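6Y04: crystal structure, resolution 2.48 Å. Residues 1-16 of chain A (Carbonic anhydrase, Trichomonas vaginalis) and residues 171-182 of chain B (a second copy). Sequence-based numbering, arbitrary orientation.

Chain A, residues 1-16: MSQLELITSANQAFLE
Chain B 171-182: DTGKVTTIINGY

An amide side chain can dock a helix against the edge of a peptide chain by imitating a peptide group, and the contact between two copies of this carbonic anhydrase is a compact example. In chain A, a helix begins at Gln3(A) and runs past Glu16(A) with regular i to i+4 bonds; in chain B, loop residues lead into a strand at 175-179. The two axes approach to 9.1 Å and run nearly antiparallel, at 154°, so that Asn11(A) lies near Val175(B) (CA to CA 6.5 Å) and Leu4(A) near Asn180(B) (CA to CA 8.0 Å).

Along chain B, Thr172(B) (chi1 p) is the first residue to touch the helix. Its OG1 accepts from Lys174(B) N at 3.1 Å, bracing the turn, while its O lies 3.4 Å from Leu15(A) CD2 and, at the edge of the Phe14(A) ring, 4.0 Å from CE2. Gly173(B) follows with phi/psi of 89/8, where a CB would jam against the preceding carbonyl; an ideal CB would also sit 3.0 Å from Phe14(A) CE2, a clash. Both Phe14(A) and Asn11(A) are t at chi1.

Asn11(A), with chi2 -116°, supplies the central motif. Its ND2 donates to Gly173(B) O at 2.8 Å, and its OD1 accepts from Val175(B) N at 3.0 Å with a nearly straight angle of 170°. One amide thus spans Lys174(B), engaging the backbone before and after it. The side chain of Lys174(B) (-65/128; chi t, t, p, t) leaves sideways and its end leads away, although its CG still packs 3.8 Å from Leu15(A) CD1. Val175(B), t and pointing toward the helix, brings CG2 to 3.4 Å from Asn11(A) ND2.

The strand then alternates: Thr176(B) points away, and Thr177(B) (-70/133, chi1 m) points toward the helix, its OG1 4.1 Å from Leu4(A) CD1. Ile178(B) departs from extended geometry at -108/-52, and Ile179(B) points away. Asn180(B) (chi1 t) starts sideways, but its end comes nearer, placing ND2 3.5 Å from Leu4(A) CD2; its OD1 accepts from Tyr182(B) N at 3.0 Å.

Beyond Gly181(B) (-101/12), Tyr182(B) (chi1 m, chi2 -53°) reaches the helix start. There Ser2(A) (chi1 p) caps the helix, its OG accepting from Glu5(A) N at 3.2 Å, and Ser2(A) N donates to Glu5(A) OE1 at 2.9 Å. Leu4(A) N, among the first helical amides, makes a weak bond to Tyr182(B) OH at 3.3 Å. A water accepts from Gln3(A) N at 2.8 Å and donates to Tyr182(B) OH at 3.3 Å. Leu4(A) (t, p) completes the site, its CB 3.9 Å from Tyr182(B) CE2.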

# COMPACT_ATOMS: atom_id res chain seq x y z
N MET A 1 14.46 23.89 -7.04
CA MET A 1 13.05 23.43 -6.78
C MET A 1 13.04 22.34 -5.71
O MET A 1 13.80 21.38 -5.79
CB MET A 1 12.37 22.89 -8.05
CG MET A 1 11.42 23.89 -8.72
SD MET A 1 10.17 23.21 -9.88
CE MET A 1 11.07 23.25 -11.43
N SER A 2 12.11 22.46 -4.75
CA SER A 2 11.86 21.43 -3.76
C SER A 2 11.04 20.28 -4.38
O SER A 2 10.49 20.42 -5.48
CB SER A 2 11.15 22.01 -2.57
OG SER A 2 9.74 22.06 -2.79
N GLN A 3 10.96 19.16 -3.67
CA GLN A 3 10.27 17.97 -4.15
C GLN A 3 8.78 18.25 -4.31
O GLN A 3 8.15 17.77 -5.25
CB GLN A 3 10.49 16.79 -3.20
CG GLN A 3 11.91 16.25 -3.21
CD GLN A 3 12.26 15.62 -4.53
OE1 GLN A 3 11.47 14.90 -5.14
NE2 GLN A 3 13.48 15.86 -4.98
N LEU A 4 8.24 19.06 -3.40
CA LEU A 4 6.84 19.47 -3.46
C LEU A 4 6.62 20.32 -4.70
O LEU A 4 5.64 20.14 -5.41
CB LEU A 4 6.48 20.22 -2.17
CG LEU A 4 5.06 20.78 -2.09
CD1 LEU A 4 4.01 19.68 -2.21
CD2 LEU A 4 4.87 21.55 -0.80
N GLU A 5 7.56 21.24 -4.97
CA GLU A 5 7.43 22.14 -6.10
C GLU A 5 7.45 21.33 -7.39
O GLU A 5 6.70 21.66 -8.30
CB GLU A 5 8.52 23.21 -6.11
CG GLU A 5 8.34 24.21 -4.99
CD GLU A 5 9.42 25.27 -4.83
OE1 GLU A 5 10.64 24.93 -4.86
OE2 GLU A 5 9.03 26.45 -4.66
N LEU A 6 8.30 20.29 -7.43
CA LEU A 6 8.44 19.42 -8.59
C LEU A 6 7.13 18.70 -8.87
O LEU A 6 6.73 18.57 -10.03
CB LEU A 6 9.56 18.40 -8.33
CG LEU A 6 10.99 18.89 -8.46
CD1 LEU A 6 11.97 17.79 -8.06
CD2 LEU A 6 11.27 19.35 -9.89
N ILE A 7 6.48 18.23 -7.79
CA ILE A 7 5.21 17.54 -7.87
C ILE A 7 4.12 18.49 -8.37
O ILE A 7 3.38 18.14 -9.29
CB ILE A 7 4.87 16.84 -6.54
CG1 ILE A 7 5.58 15.48 -6.45
CG2 ILE A 7 3.36 16.70 -6.34
CD1 ILE A 7 5.84 14.99 -5.04
N THR A 8 4.06 19.70 -7.78
CA THR A 8 3.11 20.73 -8.16
C THR A 8 3.24 21.03 -9.64
O THR A 8 2.25 21.07 -10.38
CB THR A 8 3.38 22.04 -7.41
OG1 THR A 8 3.20 21.77 -6.02
CG2 THR A 8 2.48 23.18 -7.83
N SER A 9 4.49 21.23 -10.05
CA SER A 9 4.89 21.55 -11.40
C SER A 9 4.47 20.42 -12.35
O SER A 9 3.83 20.67 -13.37
CB SER A 9 6.38 21.80 -11.43
OG SER A 9 6.78 22.24 -12.71
N ALA A 10 4.80 19.18 -11.99
CA ALA A 10 4.51 18.03 -12.84
C ALA A 10 3.00 17.87 -13.01
O ALA A 10 2.53 17.45 -14.06
CB ALA A 10 5.15 16.79 -12.28
N ASN A 11 2.25 18.18 -11.95
CA ASN A 11 0.81 18.03 -11.97
C ASN A 11 0.20 19.01 -12.97
O ASN A 11 -0.70 18.65 -13.72
CB ASN A 11 0.18 18.21 -10.59
CG ASN A 11 -1.32 17.95 -10.61
OD1 ASN A 11 -2.11 18.84 -10.35
ND2 ASN A 11 -1.71 16.72 -10.92
N GLN A 12 0.72 20.24 -12.97
CA GLN A 12 0.25 21.27 -13.89
C GLN A 12 0.42 20.76 -15.32
O GLN A 12 -0.53 20.79 -16.10
CB GLN A 12 0.97 22.60 -13.61
CG GLN A 12 0.40 23.78 -14.40
CD GLN A 12 1.11 25.08 -14.11
OE1 GLN A 12 1.19 25.52 -12.97
NE2 GLN A 12 1.63 25.72 -15.15
N ALA A 13 1.63 20.27 -15.63
CA ALA A 13 1.98 19.74 -16.94
C ALA A 13 1.10 18.53 -17.27
O ALA A 13 0.77 18.31 -18.44
CB ALA A 13 3.44 19.37 -16.97
N PHE A 14 0.75 17.74 -16.25
CA PHE A 14 -0.02 16.53 -16.44
C PHE A 14 -1.44 16.88 -16.88
O PHE A 14 -1.97 16.26 -17.80
CB PHE A 14 -0.07 15.70 -15.16
CG PHE A 14 -0.94 14.47 -15.29
CD1 PHE A 14 -0.46 13.32 -15.89
CD2 PHE A 14 -2.25 14.50 -14.84
CE1 PHE A 14 -1.27 12.20 -16.02
CE2 PHE A 14 -3.06 13.38 -14.97
CZ PHE A 14 -2.57 12.23 -15.56
N LEU A 15 -2.02 17.89 -16.22
CA LEU A 15 -3.39 18.33 -16.47
C LEU A 15 -3.50 18.97 -17.84
O LEU A 15 -4.52 18.86 -18.50
CB LEU A 15 -3.80 19.33 -15.39
CG LEU A 15 -4.13 18.74 -14.02
CD1 LEU A 15 -4.43 19.84 -13.01
CD2 LEU A 15 -5.29 17.76 -14.10
N GLU A 16 -2.44 19.66 -18.26
CA GLU A 16 -2.39 20.31 -19.56
C GLU A 16 -2.41 19.25 -20.65
O GLU A 16 -3.16 19.38 -21.62
CB GLU A 16 -1.14 21.18 -19.65
CG GLU A 16 -1.32 22.36 -20.58
CD GLU A 16 -0.06 23.20 -20.71
OE1 GLU A 16 0.51 23.58 -19.65
OE2 GLU A 16 0.36 23.46 -21.87
N ASP B 171 -10.53 11.42 -10.90
CA ASP B 171 -10.97 11.48 -12.29
C ASP B 171 -10.04 12.36 -13.11
O ASP B 171 -9.55 11.92 -14.15
CB ASP B 171 -12.41 11.99 -12.39
CG ASP B 171 -13.44 11.02 -11.85
OD1 ASP B 171 -13.28 9.81 -12.11
OD2 ASP B 171 -14.38 11.48 -11.19
N THR B 172 -9.81 13.59 -12.64
CA THR B 172 -9.07 14.59 -13.40
C THR B 172 -7.58 14.41 -13.16
O THR B 172 -6.77 14.67 -14.05
CB THR B 172 -9.48 16.02 -13.01
OG1 THR B 172 -9.09 16.25 -11.66
CG2 THR B 172 -10.96 16.30 -13.21
N GLY B 173 -7.23 14.00 -11.93
CA GLY B 173 -5.84 13.84 -11.52
C GLY B 173 -5.25 15.12 -10.94
O GLY B 173 -4.05 15.19 -10.69
N LYS B 174 -6.10 16.13 -10.73
CA LYS B 174 -5.67 17.39 -10.15
C LYS B 174 -5.20 17.17 -8.71
O LYS B 174 -5.93 16.60 -7.89
CB LYS B 174 -6.78 18.45 -10.20
CG LYS B 174 -6.35 19.83 -9.71
CD LYS B 174 -7.44 20.90 -9.67
CE LYS B 174 -8.49 20.65 -8.61
NZ LYS B 174 -9.09 21.92 -8.12
N VAL B 175 -3.99 17.65 -8.41
CA VAL B 175 -3.44 17.56 -7.07
C VAL B 175 -3.49 18.96 -6.45
O VAL B 175 -3.12 19.95 -7.08
CB VAL B 175 -2.01 16.99 -7.09
CG1 VAL B 175 -1.38 16.94 -5.71
CG2 VAL B 175 -1.98 15.62 -7.75
N THR B 176 -3.98 19.02 -5.21
CA THR B 176 -3.96 20.27 -4.46
C THR B 176 -3.18 20.03 -3.17
O THR B 176 -3.42 19.05 -2.47
CB THR B 176 -5.36 20.87 -4.27
OG1 THR B 176 -5.78 20.77 -2.91
CG2 THR B 176 -6.43 20.28 -5.17
N THR B 177 -2.26 20.95 -2.87
CA THR B 177 -1.47 20.92 -1.65
C THR B 177 -2.38 21.24 -0.47
O THR B 177 -3.17 22.18 -0.52
CB THR B 177 -0.30 21.91 -1.75
OG1 THR B 177 0.45 21.49 -2.90
CG2 THR B 177 0.60 21.93 -0.53
N ILE B 178 -2.28 20.42 0.59
CA ILE B 178 -3.06 20.64 1.80
C ILE B 178 -2.11 21.13 2.89
O ILE B 178 -2.36 22.16 3.50
CB ILE B 178 -3.82 19.37 2.20
CG1 ILE B 178 -4.66 18.81 1.04
CG2 ILE B 178 -4.63 19.58 3.49
CD1 ILE B 178 -5.75 19.72 0.56
N ILE B 179 -1.02 20.38 3.12
CA ILE B 179 -0.04 20.76 4.13
C ILE B 179 1.35 20.76 3.52
O ILE B 179 1.75 19.78 2.87
CB ILE B 179 -0.12 19.85 5.37
CG1 ILE B 179 -1.47 20.00 6.09
CG2 ILE B 179 1.07 20.09 6.30
CD1 ILE B 179 -1.64 19.06 7.27
N ASN B 180 2.08 21.87 3.72
CA ASN B 180 3.49 21.97 3.36
C ASN B 180 4.31 21.73 4.62
O ASN B 180 4.17 22.49 5.58
CB ASN B 180 3.80 23.32 2.69
CG ASN B 180 5.27 23.57 2.41
OD1 ASN B 180 6.15 23.18 3.17
ND2 ASN B 180 5.54 24.25 1.31
N GLY B 181 5.17 20.71 4.61
CA GLY B 181 5.78 20.22 5.83
C GLY B 181 7.22 20.69 6.07
O GLY B 181 7.87 20.17 6.97
N TYR B 182 7.71 21.67 5.30
CA TYR B 182 9.13 22.00 5.31
C TYR B 182 9.54 22.71 6.60
O TYR B 182 8.89 23.73 6.87
CB TYR B 182 9.54 22.80 4.06
CG TYR B 182 9.63 21.92 2.84
CD1 TYR B 182 10.42 20.77 2.85
CD2 TYR B 182 8.91 22.22 1.69
CE1 TYR B 182 10.48 19.94 1.74
CE2 TYR B 182 8.97 21.40 0.58
CZ TYR B 182 9.75 20.25 0.61
OH TYR B 182 9.81 19.46 -0.50
O HOH W 1 12.86 19.01 -1.64